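Thymidylate synthase A (Bacillus subtilis, PDB 1BSF) catalyses the reductive methylation of dUMP to dTMP, using 5,10-methylenetetrahydrofolate as both methyl donor and reductant. Local coordinates at residues A[43-48]-A[218-223]; A[54-59]-A[191-196]; A[143-148]-A[160-165]; A[176-181]-A[214-219]. All coordinates share one frame; numbering follows the deposited sequence.

Contact 1 of 4, residues A[43-48]-A[218-223]; sequences ISKQMR and GDCHVY
Lys45 and Cys220 make the side-chain part of this contact, beside a single backbone bond from Ser44 to Gly218. CB of Lys45 lies 3.6 Å from SG of Cys220, and its CG lies 4.0 Å from the same SG. CG stands anti to the carbonyl carbon (chi1 -94°), which keeps the base of the chain alongside the sulfur. Beyond CG the chain bends at each further torsion and leaves Cys220; the side chain leans on Ile10 of helix 3-17, and NZ ends in a salt bridge with Asp13. Both segments turn a corner here, at Ile43 and at Gly218-Asp219. Neighbouring strands 39-49 and 209-223 are thus interrupted side by side, in keeping with the stacked bulges of the thymidylate synthase sheet. Across the bend Ile43 and Asp219 form an antiparallel non-hydrogen-bonded pair, their CA atoms 5.0 Å apart. Ser44 N donates to Gly218 O over 2.7 Å, bent to 139° at the hydrogen. The same Gly218 O receives a CA-H...O contact from Ile43 CA at 3.6 Å. Ser44 OG bonds Gln46 of the second subunit.

Contact 2 of 4, residues A[54-59]-A[191-196]; sequences VPILTT and NVFQYN
Phe193 packs against Val54, Pro55 and Ile56, and here the contact is tight. CD1 of Ile56 lies over one face of the ring, 4.3 Å from the centroid in a CH-pi contact, while Val54 CG1 meets the edge in plane, 3.7 Å from CD2. Pro55 O comes within 3.0 Å of Phe193 CB. One helical turn further on, Asn196 swings CG away from its own N (chi1 -177°), which carries the amide across the Pro55 ring, OD1 3.2 Å from CD; the same OD1 accepts a bond from Arg200. Replacing Asn196 by an alanine would probably open a gap beside the proline and leave Arg200 NE without this acceptor. The looser part is at Val192, whose CG1 merely approaches Pro55 CB at 4.2 Å. No hydrogen bond joins the segments, and every touching residue is buried, so neither part faces solvent. The arrangement is that of an irregular connection, between strand 39-49 and helix 64-77, packed on the long buried helix 188-206 of the thymidylate synthase fold.

Contact 3 of 4, residues A[143-148]-A[160-165]; sequences ITMLWN and CVYETQ
Trp147 turns an edge of its indole toward a face of Tyr162 in a T-shaped pair, the six-membered ring and the phenol ring having centroids 6.0 Å apart and planes at 68°. The opposite face of Tyr162 is covered by CG of its neighbour Glu163, 3.8 Å above the plane and over the centre. Tyr162 CG sits between the backbone N and the carbonyl carbon (chi1 61°), which raises the ring beside Met145; the two side chains run alongside each other, and Met145 SD lies 4.1 Å from CD2 of Tyr162, an oblique Met-aromatic contact. Bends at chi2 and chi3 then fold the Met145 CE methyl back to within 3.3 Å of Glu163 CB. Tyr162 OH bonds Glu163 OE1 of the second subunit, and Glu163 OE1 in turn bonds Tyr162 OH of that subunit. On the other side of the sheet Thr144 and Thr164 cross at an angle, CG2 of the former 3.0 Å from OG1 of the latter. Leu146 N grips Tyr162 O at 2.6 Å, whereas Thr164 N reaches Thr144 O at 3.3 Å and the return bond is weak. This is an antiparallel strand pair at the dimer interface; the connection between its strands leads into Cys160, the predicted nucleophile of the thymidylate synthase active site.

Contact 4 of 4, residues A[176-181]-A[214-219]; sequences EVRARS and IFNIGD
Asn216 stands its amide almost perpendicular to the carboxylate of Glu176 (planes 82° apart); the guanidinium plane of Arg178 is turned by 48° from that amide, the Arg178 and Asn216 side chains crossing at about a right angle. The Asn216 stem carries the touch with the arginine, its CB 3.6 Å from Arg178 CD, while OD1 is taken by Gln46. On the other face of the sheet the Phe215 ring has Ile217 CG1 at its edge, in plane; Val177 CB comes obliquely to Phe215 CD2 at 4.1 Å. Ala179 CB approaches the ring from farther off, and Asn191 and Val192 of helix 188-206 also pack on it. CG of Glu176 rests 3.6 Å from Ile214 CB, and the extended chain beyond carries OE1 to Tyr167 and to a salt bridge with Arg178 of the second subunit. Were Glu176 an alanine, that arginine would probably lose this charge partner and Tyr167 an acceptor. The parallel strands exchange backbone bonds in turn: Val177 N to Ile214 O, Asn216 N to Val177 O at 2.6 Å, Ala179 N to Asn216 O at 2.6 Å, then Gly218 N to Ala179 O. The parallel pair, linked through helix 188-206, is a beta-alpha-beta crossover, and it runs out at Arg180 and Ser181, predicted to bind dUMP in the partner subunit's site.

In the fold
Contacts 1, 3 and 4 belong to one mixed sheet at the dimer interface. Contacts 1 and 4 share Gly218 and Asp219, their centres about 7 Å apart, and Met47 O and Phe215 N (2.7 Å) continue the sheet between them. Along the opposite edge of strand 172-179 Gln165 O meets Glu176 N at 2.9 Å, joining contact 3 to contact 4, with centres about 10 Å apart. Contact 2 packs against the sheet through helix 188-206, where Tyr195 CE1 lies 3.5 Å from Val161 CG1. Contacts 1, 2 and 4 hold residues predicted to bind a dUMP shared with the partner subunit, whereas contact 3, its centre about 17 Å from that of contact 1, holds the predicted nucleophile Cys160.

Contact 1 of 4, residues A[43-48]-A[218-223]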
loop_
_atom_site.group_PDB
_atom_site.type_symbol
_atom_site.label_atom_id
_atom_site.label_comp_id
_atom_site.label_asym_id
_atom_site.label_seq_id
_atom_site.Cartn_x
_atom_site.Cartn_y
_atom_site.Cartn_z
ATOM N N ILE A 43 3.158 -0.059 13.939
ATOM C CA ILE A 43 3.125 0.314 12.540
ATOM C C ILE A 43 3.468 -0.869 11.639
ATOM O O ILE A 43 4.331 -1.693 11.972
ATOM C CB ILE A 43 4.132 1.447 12.282
ATOM C CG1 ILE A 43 3.527 2.774 12.731
ATOM C CG2 ILE A 43 4.563 1.468 10.816
ATOM C CD1 ILE A 43 4.575 3.811 13.122
ATOM N N SER A 44 2.769 -0.952 10.513
ATOM C CA SER A 44 3.001 -1.982 9.504
ATOM C C SER A 44 3.070 -3.434 9.957
ATOM O O SER A 44 4.137 -3.936 10.342
ATOM C CB SER A 44 4.273 -1.644 8.731
ATOM O OG SER A 44 4.422 -2.504 7.619
ATOM N N LYS A 45 1.918 -4.107 9.896
ATOM C CA LYS A 45 1.798 -5.517 10.252
ATOM C C LYS A 45 1.145 -6.176 9.041
ATOM O O LYS A 45 0.487 -5.493 8.267
ATOM C CB LYS A 45 0.920 -5.665 11.483
ATOM C CG LYS A 45 1.688 -5.708 12.778
ATOM C CD LYS A 45 2.261 -7.097 12.996
ATOM C CE LYS A 45 3.682 -7.061 13.561
ATOM N NZ LYS A 45 3.854 -8.048 14.674
ATOM N N GLN A 46 1.311 -7.484 8.862
ATOM C CA GLN A 46 0.712 -8.147 7.697
ATOM C C GLN A 46 0.183 -9.571 7.924
ATOM O O GLN A 46 0.837 -10.378 8.586
ATOM C CB GLN A 46 1.724 -8.175 6.547
ATOM C CG GLN A 46 1.226 -8.893 5.302
ATOM C CD GLN A 46 2.315 -9.075 4.267
ATOM O OE1 GLN A 46 3.249 -9.836 4.464
ATOM N NE2 GLN A 46 2.195 -8.370 3.155
ATOM N N MET A 47 -0.989 -9.868 7.352
ATOM C CA MET A 47 -1.619 -11.194 7.450
ATOM C C MET A 47 -1.778 -11.840 6.064
ATOM O O MET A 47 -2.442 -11.283 5.186
ATOM C CB MET A 47 -3.007 -11.092 8.096
ATOM C CG MET A 47 -3.041 -11.125 9.615
ATOM S SD MET A 47 -4.720 -10.764 10.243
ATOM C CE MET A 47 -5.364 -9.788 8.889
ATOM N N ARG A 48 -1.172 -13.013 5.884
ATOM C CA ARG A 48 -1.221 -13.768 4.623
ATOM C C ARG A 48 -1.963 -15.106 4.801
ATOM O O ARG A 48 -1.852 -15.740 5.849
ATOM C CB ARG A 48 0.196 -14.070 4.128
ATOM C CG ARG A 48 0.990 -12.877 3.655
ATOM C CD ARG A 48 2.409 -13.300 3.253
ATOM N NE ARG A 48 2.510 -13.572 1.821
ATOM C CZ ARG A 48 3.344 -12.945 0.993
ATOM N NH1 ARG A 48 4.169 -12.006 1.444
ATOM N NH2 ARG A 48 3.358 -13.267 -0.292
ATOM N N GLY A 218 -1.683 -0.603 8.153
ATOM C CA GLY A 218 -0.681 0.413 8.407
ATOM C C GLY A 218 -0.630 0.577 9.906
ATOM O O GLY A 218 0.177 -0.067 10.592
ATOM N N ASP A 219 -1.514 1.428 10.418
ATOM C CA ASP A 219 -1.605 1.667 11.846
ATOM C C ASP A 219 -2.564 0.627 12.416
ATOM O O ASP A 219 -3.732 0.604 12.049
ATOM C CB ASP A 219 -2.147 3.067 12.123
ATOM C CG ASP A 219 -1.838 3.544 13.514
ATOM O OD1 ASP A 219 -2.599 3.224 14.450
ATOM O OD2 ASP A 219 -0.821 4.244 13.669
ATOM N N CYS A 220 -2.048 -0.250 13.270
ATOM C CA CYS A 220 -2.857 -1.276 13.918
ATOM C C CYS A 220 -2.889 -0.889 15.382
ATOM O O CYS A 220 -1.838 -0.649 15.995
ATOM C CB CYS A 220 -2.246 -2.686 13.811
ATOM S SG CYS A 220 -1.103 -2.895 12.437
ATOM N N HIS A 221 -4.092 -0.845 15.939
ATOM C CA HIS A 221 -4.258 -0.467 17.324
ATOM C C HIS A 221 -5.501 -1.084 17.921
ATOM O O HIS A 221 -6.357 -1.613 17.222
ATOM C CB HIS A 221 -4.325 1.060 17.459
ATOM C CG HIS A 221 -5.345 1.724 16.570
ATOM N ND1 HIS A 221 -6.676 1.830 16.909
ATOM C CD2 HIS A 221 -5.206 2.375 15.388
ATOM C CE1 HIS A 221 -7.315 2.515 15.976
ATOM N NE2 HIS A 221 -6.447 2.859 15.042
ATOM N N VAL A 222 -5.564 -1.008 19.237
ATOM C CA VAL A 222 -6.674 -1.519 20.003
ATOM C C VAL A 222 -6.873 -0.477 21.071
ATOM O O VAL A 222 -5.944 0.253 21.396
ATOM C CB VAL A 222 -6.322 -2.873 20.634
ATOM C CG1 VAL A 222 -5.906 -3.840 19.550
ATOM C CG2 VAL A 222 -5.203 -2.711 21.659
ATOM N N TYR A 223 -8.080 -0.388 21.601
ATOM C CA TYR A 223 -8.340 0.581 22.640
ATOM C C TYR A 223 -7.993 -0.056 23.980
ATOM O O TYR A 223 -8.040 -1.273 24.110
ATOM C CB TYR A 223 -9.810 1.006 22.577
ATOM C CG TYR A 223 -10.123 1.798 21.326
ATOM C CD1 TYR A 223 -9.727 1.333 20.069
ATOM C CD2 TYR A 223 -10.766 3.027 21.400
ATOM C CE1 TYR A 223 -9.958 2.078 18.920
ATOM C CE2 TYR A 223 -11.003 3.786 20.253
ATOM C CZ TYR A 223 -10.592 3.308 19.014
ATOM O OH TYR A 223 -10.775 4.082 17.884
#

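Contact 2 of 4, residues A[54-59]-A[191-196]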
loop_
_atom_site.group_PDB
_atom_site.type_symbol
_atom_site.label_atom_id
_atom_site.label_comp_id
_atom_site.label_asym_id
_atom_site.label_seq_id
_atom_site.Cartn_x
_atom_site.Cartn_y
_atom_site.Cartn_z
ATOM N N VAL A 54 -11.311 -20.368 4.948
ATOM C CA VAL A 54 -11.871 -19.023 5.068
ATOM C C VAL A 54 -11.240 -18.260 6.236
ATOM O O VAL A 54 -11.261 -18.727 7.375
ATOM C CB VAL A 54 -13.422 -19.094 5.278
ATOM C CG1 VAL A 54 -13.917 -17.910 6.104
ATOM C CG2 VAL A 54 -14.128 -19.138 3.927
ATOM N N PRO A 55 -10.679 -17.066 5.971
ATOM C CA PRO A 55 -10.076 -16.328 7.085
ATOM C C PRO A 55 -11.172 -15.694 7.938
ATOM O O PRO A 55 -11.662 -14.611 7.627
ATOM C CB PRO A 55 -9.209 -15.281 6.397
ATOM C CG PRO A 55 -9.892 -15.038 5.115
ATOM C CD PRO A 55 -10.568 -16.323 4.703
ATOM N N ILE A 56 -11.546 -16.371 9.014
ATOM C CA ILE A 56 -12.593 -15.866 9.890
ATOM C C ILE A 56 -12.348 -16.281 11.334
ATOM O O ILE A 56 -11.948 -17.410 11.605
ATOM C CB ILE A 56 -13.978 -16.400 9.441
ATOM C CG1 ILE A 56 -15.072 -15.941 10.410
ATOM C CG2 ILE A 56 -13.950 -17.916 9.386
ATOM C CD1 ILE A 56 -15.965 -14.866 9.843
ATOM N N LEU A 57 -12.601 -15.362 12.260
ATOM C CA LEU A 57 -12.428 -15.635 13.682
ATOM C C LEU A 57 -13.376 -16.755 14.121
ATOM O O LEU A 57 -14.521 -16.835 13.668
ATOM C CB LEU A 57 -12.737 -14.382 14.503
ATOM C CG LEU A 57 -11.659 -13.355 14.840
ATOM C CD1 LEU A 57 -12.324 -12.133 15.455
ATOM C CD2 LEU A 57 -10.638 -13.939 15.801
ATOM N N THR A 58 -12.893 -17.620 15.004
ATOM C CA THR A 58 -13.705 -18.717 15.513
ATOM C C THR A 58 -13.798 -18.585 17.028
ATOM O O THR A 58 -14.451 -19.388 17.692
ATOM C CB THR A 58 -13.092 -20.091 15.160
ATOM O OG1 THR A 58 -12.144 -20.468 16.169
ATOM C CG2 THR A 58 -12.393 -20.032 13.804
ATOM N N THR A 59 -13.116 -17.576 17.569
ATOM C CA THR A 59 -13.146 -17.315 19.006
ATOM C C THR A 59 -14.163 -16.203 19.233
ATOM O O THR A 59 -14.233 -15.607 20.309
ATOM C CB THR A 59 -11.786 -16.842 19.550
ATOM O OG1 THR A 59 -11.464 -15.563 18.979
ATOM C CG2 THR A 59 -10.701 -17.866 19.237
ATOM N N ASN A 191 -13.288 -6.669 8.197
ATOM C CA ASN A 191 -12.678 -6.290 6.929
ATOM C C ASN A 191 -12.016 -7.488 6.235
ATOM O O ASN A 191 -12.426 -7.880 5.140
ATOM C CB ASN A 191 -11.635 -5.191 7.141
ATOM C CG ASN A 191 -12.220 -3.927 7.742
ATOM O OD1 ASN A 191 -13.400 -3.613 7.554
ATOM N ND2 ASN A 191 -11.387 -3.183 8.463
ATOM N N VAL A 192 -11.014 -8.078 6.886
ATOM C CA VAL A 192 -10.279 -9.214 6.319
ATOM C C VAL A 192 -11.138 -10.209 5.538
ATOM O O VAL A 192 -11.126 -10.227 4.309
ATOM C CB VAL A 192 -9.506 -9.994 7.408
ATOM C CG1 VAL A 192 -8.685 -11.090 6.758
ATOM C CG2 VAL A 192 -8.602 -9.055 8.189
ATOM N N PHE A 193 -11.863 -11.049 6.256
ATOM C CA PHE A 193 -12.738 -12.039 5.639
ATOM C C PHE A 193 -13.576 -11.413 4.521
ATOM O O PHE A 193 -13.825 -12.029 3.482
ATOM C CB PHE A 193 -13.666 -12.617 6.710
ATOM C CG PHE A 193 -14.986 -13.107 6.184
ATOM C CD1 PHE A 193 -16.077 -12.252 6.097
ATOM C CD2 PHE A 193 -15.155 -14.444 5.835
ATOM C CE1 PHE A 193 -17.320 -12.722 5.676
ATOM C CE2 PHE A 193 -16.396 -14.926 5.411
ATOM C CZ PHE A 193 -17.477 -14.069 5.333
ATOM N N GLN A 194 -14.007 -10.179 4.748
ATOM C CA GLN A 194 -14.828 -9.481 3.783
ATOM C C GLN A 194 -14.139 -9.270 2.445
ATOM O O GLN A 194 -14.735 -9.515 1.394
ATOM C CB GLN A 194 -15.275 -8.132 4.360
ATOM C CG GLN A 194 -15.306 -6.974 3.369
ATOM C CD GLN A 194 -15.555 -5.648 4.059
ATOM O OE1 GLN A 194 -16.662 -5.381 4.528
ATOM N NE2 GLN A 194 -14.525 -4.813 4.140
ATOM N N TYR A 195 -12.891 -8.812 2.467
ATOM C CA TYR A 195 -12.190 -8.566 1.207
ATOM C C TYR A 195 -11.668 -9.852 0.593
ATOM O O TYR A 195 -11.169 -9.849 -0.534
ATOM C CB TYR A 195 -11.071 -7.536 1.399
ATOM C CG TYR A 195 -11.517 -6.120 1.065
ATOM C CD1 TYR A 195 -12.156 -5.326 2.018
ATOM C CD2 TYR A 195 -11.331 -5.582 -0.213
ATOM C CE1 TYR A 195 -12.603 -4.019 1.703
ATOM C CE2 TYR A 195 -11.779 -4.271 -0.537
ATOM C CZ TYR A 195 -12.406 -3.507 0.427
ATOM O OH TYR A 195 -12.811 -2.226 0.136
ATOM N N ASN A 196 -11.815 -10.951 1.336
ATOM C CA ASN A 196 -11.402 -12.277 0.881
ATOM C C ASN A 196 -12.592 -12.863 0.124
ATOM O O ASN A 196 -12.448 -13.713 -0.754
ATOM C CB ASN A 196 -11.034 -13.164 2.074
ATOM C CG ASN A 196 -10.540 -14.530 1.655
ATOM O OD1 ASN A 196 -11.291 -15.498 1.665
ATOM N ND2 ASN A 196 -9.272 -14.617 1.284
#

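Contact 3 of 4, residues A[143-148]-A[160-165]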
loop_
_atom_site.group_PDB
_atom_site.type_symbol
_atom_site.label_atom_id
_atom_site.label_comp_id
_atom_site.label_asym_id
_atom_site.label_seq_id
_atom_site.Cartn_x
_atom_site.Cartn_y
_atom_site.Cartn_z
ATOM N N ILE A 143 -4.861 -2.485 -10.368
ATOM C CA ILE A 143 -5.040 -1.768 -9.109
ATOM C C ILE A 143 -6.313 -0.914 -8.984
ATOM O O ILE A 143 -6.648 -0.135 -9.882
ATOM C CB ILE A 143 -3.832 -0.835 -8.826
ATOM C CG1 ILE A 143 -2.518 -1.612 -8.933
ATOM C CG2 ILE A 143 -3.960 -0.216 -7.440
ATOM C CD1 ILE A 143 -1.306 -0.751 -8.648
ATOM N N THR A 144 -7.029 -1.084 -7.871
ATOM C CA THR A 144 -8.212 -0.272 -7.588
ATOM C C THR A 144 -7.713 0.687 -6.513
ATOM O O THR A 144 -6.906 0.305 -5.638
ATOM C CB THR A 144 -9.402 -1.066 -7.019
ATOM O OG1 THR A 144 -9.419 -0.927 -5.596
ATOM C CG2 THR A 144 -9.325 -2.531 -7.404
ATOM N N MET A 145 -8.197 1.925 -6.579
ATOM C CA MET A 145 -7.752 2.972 -5.672
ATOM C C MET A 145 -8.912 3.805 -5.152
ATOM O O MET A 145 -9.643 4.412 -5.928
ATOM C CB MET A 145 -6.737 3.853 -6.431
ATOM C CG MET A 145 -6.120 5.010 -5.648
ATOM S SD MET A 145 -5.552 4.539 -4.014
ATOM C CE MET A 145 -4.468 3.206 -4.457
ATOM N N LEU A 146 -9.100 3.827 -3.835
ATOM C CA LEU A 146 -10.187 4.617 -3.254
ATOM C C LEU A 146 -9.664 5.989 -2.853
ATOM O O LEU A 146 -10.355 6.993 -3.010
ATOM C CB LEU A 146 -10.796 3.908 -2.039
ATOM C CG LEU A 146 -11.836 2.829 -2.351
ATOM C CD1 LEU A 146 -12.469 2.340 -1.075
ATOM C CD2 LEU A 146 -12.884 3.379 -3.295
ATOM N N TRP A 147 -8.431 6.023 -2.357
ATOM C CA TRP A 147 -7.780 7.266 -1.944
ATOM C C TRP A 147 -7.596 8.244 -3.110
ATOM O O TRP A 147 -6.542 8.260 -3.754
ATOM C CB TRP A 147 -6.408 6.968 -1.331
ATOM C CG TRP A 147 -5.900 8.077 -0.479
ATOM C CD1 TRP A 147 -5.052 9.076 -0.856
ATOM C CD2 TRP A 147 -6.199 8.303 0.903
ATOM N NE1 TRP A 147 -4.799 9.908 0.207
ATOM C CE2 TRP A 147 -5.489 9.456 1.299
ATOM C CE3 TRP A 147 -6.997 7.640 1.846
ATOM C CZ2 TRP A 147 -5.551 9.962 2.603
ATOM C CZ3 TRP A 147 -7.060 8.145 3.145
ATOM C CH2 TRP A 147 -6.339 9.294 3.509
ATOM N N ASN A 148 -8.620 9.056 -3.371
ATOM C CA ASN A 148 -8.577 10.045 -4.446
ATOM C C ASN A 148 -8.117 11.374 -3.870
ATOM O O ASN A 148 -8.863 12.031 -3.137
ATOM C CB ASN A 148 -9.956 10.229 -5.065
ATOM C CG ASN A 148 -9.916 11.017 -6.337
ATOM O OD1 ASN A 148 -8.863 11.522 -6.739
ATOM N ND2 ASN A 148 -11.060 11.135 -6.990
ATOM N N CYS A 160 -10.516 3.157 4.919
ATOM C CA CYS A 160 -9.487 2.331 5.557
ATOM C C CYS A 160 -8.893 1.412 4.501
ATOM O O CYS A 160 -7.743 1.569 4.096
ATOM C CB CYS A 160 -10.094 1.476 6.678
ATOM S SG CYS A 160 -10.273 2.309 8.269
ATOM N N VAL A 161 -9.671 0.426 4.076
ATOM C CA VAL A 161 -9.209 -0.478 3.038
ATOM C C VAL A 161 -9.503 0.296 1.758
ATOM O O VAL A 161 -10.614 0.257 1.219
ATOM C CB VAL A 161 -9.962 -1.814 3.101
ATOM C CG1 VAL A 161 -9.401 -2.785 2.097
ATOM C CG2 VAL A 161 -9.838 -2.391 4.493
ATOM N N TYR A 162 -8.486 1.015 1.294
ATOM C CA TYR A 162 -8.581 1.884 0.124
ATOM C C TYR A 162 -8.056 1.368 -1.216
ATOM O O TYR A 162 -8.424 1.896 -2.267
ATOM C CB TYR A 162 -7.901 3.223 0.441
ATOM C CG TYR A 162 -6.417 3.131 0.775
ATOM C CD1 TYR A 162 -5.958 2.382 1.867
ATOM C CD2 TYR A 162 -5.467 3.809 0.004
ATOM C CE1 TYR A 162 -4.575 2.317 2.179
ATOM C CE2 TYR A 162 -4.094 3.749 0.309
ATOM C CZ TYR A 162 -3.656 3.007 1.390
ATOM O OH TYR A 162 -2.299 2.972 1.678
ATOM N N GLU A 163 -7.185 0.364 -1.191
ATOM C CA GLU A 163 -6.652 -0.169 -2.439
ATOM C C GLU A 163 -6.489 -1.677 -2.444
ATOM O O GLU A 163 -6.662 -2.352 -1.425
ATOM C CB GLU A 163 -5.300 0.486 -2.795
ATOM C CG GLU A 163 -4.259 0.489 -1.672
ATOM C CD GLU A 163 -2.926 -0.123 -2.069
ATOM O OE1 GLU A 163 -2.448 0.106 -3.205
ATOM O OE2 GLU A 163 -2.345 -0.834 -1.224
ATOM N N THR A 164 -6.160 -2.192 -3.623
ATOM C CA THR A 164 -5.940 -3.613 -3.829
ATOM C C THR A 164 -5.023 -3.789 -5.040
ATOM O O THR A 164 -4.954 -2.922 -5.935
ATOM C CB THR A 164 -7.269 -4.378 -4.097
ATOM O OG1 THR A 164 -7.721 -4.107 -5.430
ATOM C CG2 THR A 164 -8.353 -3.951 -3.112
ATOM N N GLN A 165 -4.296 -4.899 -5.037
ATOM C CA GLN A 165 -3.413 -5.237 -6.134
ATOM C C GLN A 165 -3.586 -6.732 -6.371
ATOM O O GLN A 165 -3.361 -7.542 -5.471
ATOM C CB GLN A 165 -1.947 -4.928 -5.792
ATOM C CG GLN A 165 -1.308 -3.912 -6.700
ATOM C CD GLN A 165 0.129 -4.220 -6.997
ATOM O OE1 GLN A 165 0.998 -4.078 -6.135
ATOM N NE2 GLN A 165 0.398 -4.643 -8.224
#

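Contact 4 of 4, residues A[176-181]-A[214-219]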
loop_
_atom_site.group_PDB
_atom_site.type_symbol
_atom_site.label_atom_id
_atom_site.label_comp_id
_atom_site.label_asym_id
_atom_site.label_seq_id
_atom_site.Cartn_x
_atom_site.Cartn_y
_atom_site.Cartn_z
ATOM N N GLU A 176 -3.913 -8.790 -2.858
ATOM C CA GLU A 176 -3.209 -8.085 -1.797
ATOM C C GLU A 176 -4.124 -6.928 -1.440
ATOM O O GLU A 176 -4.701 -6.300 -2.326
ATOM C CB GLU A 176 -1.864 -7.540 -2.314
ATOM C CG GLU A 176 -0.643 -7.925 -1.487
ATOM C CD GLU A 176 0.617 -7.167 -1.892
ATOM O OE1 GLU A 176 0.717 -6.706 -3.054
ATOM O OE2 GLU A 176 1.521 -7.035 -1.033
ATOM N N VAL A 177 -4.253 -6.633 -0.156
ATOM C CA VAL A 177 -5.124 -5.543 0.261
ATOM C C VAL A 177 -4.406 -4.677 1.285
ATOM O O VAL A 177 -3.536 -5.170 2.007
ATOM C CB VAL A 177 -6.430 -6.082 0.938
ATOM C CG1 VAL A 177 -7.305 -4.927 1.329
ATOM C CG2 VAL A 177 -7.184 -7.030 0.005
ATOM N N ARG A 178 -4.762 -3.396 1.360
ATOM C CA ARG A 178 -4.147 -2.546 2.369
ATOM C C ARG A 178 -5.067 -1.555 3.067
ATOM O O ARG A 178 -5.892 -0.898 2.440
ATOM C CB ARG A 178 -2.935 -1.789 1.811
ATOM C CG ARG A 178 -2.182 -1.041 2.907
ATOM C CD ARG A 178 -0.668 -1.160 2.766
ATOM N NE ARG A 178 0.065 -0.373 3.759
ATOM C CZ ARG A 178 -0.135 0.921 4.005
ATOM N NH1 ARG A 178 -1.059 1.600 3.342
ATOM N NH2 ARG A 178 0.593 1.538 4.931
ATOM N N ALA A 179 -4.891 -1.456 4.382
ATOM C CA ALA A 179 -5.661 -0.553 5.237
ATOM C C ALA A 179 -4.725 0.516 5.831
ATOM O O ALA A 179 -3.646 0.190 6.319
ATOM C CB ALA A 179 -6.331 -1.365 6.370
ATOM N N ARG A 180 -5.118 1.786 5.789
ATOM C CA ARG A 180 -4.255 2.818 6.365
ATOM C C ARG A 180 -4.358 2.753 7.888
ATOM O O ARG A 180 -3.489 3.229 8.611
ATOM C CB ARG A 180 -4.624 4.222 5.865
ATOM C CG ARG A 180 -6.103 4.464 5.596
ATOM C CD ARG A 180 -6.533 5.862 6.051
ATOM N NE ARG A 180 -7.922 5.885 6.497
ATOM C CZ ARG A 180 -8.332 6.384 7.660
ATOM N NH1 ARG A 180 -7.457 6.912 8.503
ATOM N NH2 ARG A 180 -9.618 6.360 7.978
ATOM N N SER A 181 -5.435 2.158 8.370
ATOM C CA SER A 181 -5.642 1.999 9.800
ATOM C C SER A 181 -6.521 0.776 9.959
ATOM O O SER A 181 -7.046 0.255 8.975
ATOM C CB SER A 181 -6.339 3.223 10.405
ATOM O OG SER A 181 -6.180 3.248 11.818
ATOM N N ILE A 214 -3.412 -11.784 0.856
ATOM C CA ILE A 214 -2.534 -10.969 1.693
ATOM C C ILE A 214 -3.243 -9.697 2.125
ATOM O O ILE A 214 -3.769 -8.968 1.296
ATOM C CB ILE A 214 -1.252 -10.566 0.898
ATOM C CG1 ILE A 214 -0.618 -11.811 0.268
ATOM C CG2 ILE A 214 -0.254 -9.850 1.805
ATOM C CD1 ILE A 214 -0.194 -11.612 -1.169
ATOM N N PHE A 215 -3.231 -9.420 3.423
ATOM C CA PHE A 215 -3.902 -8.234 3.951
ATOM C C PHE A 215 -2.897 -7.357 4.694
ATOM O O PHE A 215 -2.252 -7.813 5.632
ATOM C CB PHE A 215 -5.015 -8.685 4.891
ATOM C CG PHE A 215 -5.966 -7.603 5.298
ATOM C CD1 PHE A 215 -5.655 -6.744 6.348
ATOM C CD2 PHE A 215 -7.236 -7.525 4.719
ATOM C CE1 PHE A 215 -6.603 -5.828 6.828
ATOM C CE2 PHE A 215 -8.182 -6.617 5.189
ATOM C CZ PHE A 215 -7.869 -5.770 6.246
ATOM N N ASN A 216 -2.787 -6.098 4.278
ATOM C CA ASN A 216 -1.853 -5.170 4.903
ATOM C C ASN A 216 -2.510 -4.064 5.713
ATOM O O ASN A 216 -3.452 -3.395 5.262
ATOM C CB ASN A 216 -0.920 -4.563 3.843
ATOM C CG ASN A 216 -0.172 -5.618 3.076
ATOM O OD1 ASN A 216 0.391 -6.523 3.665
ATOM N ND2 ASN A 216 -0.179 -5.519 1.757
ATOM N N ILE A 217 -1.997 -3.896 6.928
ATOM C CA ILE A 217 -2.480 -2.885 7.861
ATOM C C ILE A 217 -1.346 -1.890 8.102
ATOM O O ILE A 217 -0.183 -2.287 8.210
ATOM C CB ILE A 217 -2.866 -3.514 9.228
ATOM C CG1 ILE A 217 -3.886 -4.645 9.036
ATOM C CG2 ILE A 217 -3.416 -2.439 10.155
ATOM C CD1 ILE A 217 -3.677 -5.826 9.970
ATOM N N GLY A 218 -1.683 -0.603 8.153
ATOM C CA GLY A 218 -0.681 0.413 8.407
ATOM C C GLY A 218 -0.630 0.577 9.906
ATOM O O GLY A 218 0.177 -0.067 10.592
ATOM N N ASP A 219 -1.514 1.428 10.418
ATOM C CA ASP A 219 -1.605 1.667 11.846
ATOM C C ASP A 219 -2.564 0.627 12.416
ATOM O O ASP A 219 -3.732 0.604 12.049
ATOM C CB ASP A 219 -2.147 3.067 12.123
ATOM C CG ASP A 219 -1.838 3.544 13.514
ATOM O OD1 ASP A 219 -2.599 3.224 14.450
ATOM O OD2 ASP A 219 -0.821 4.244 13.669
#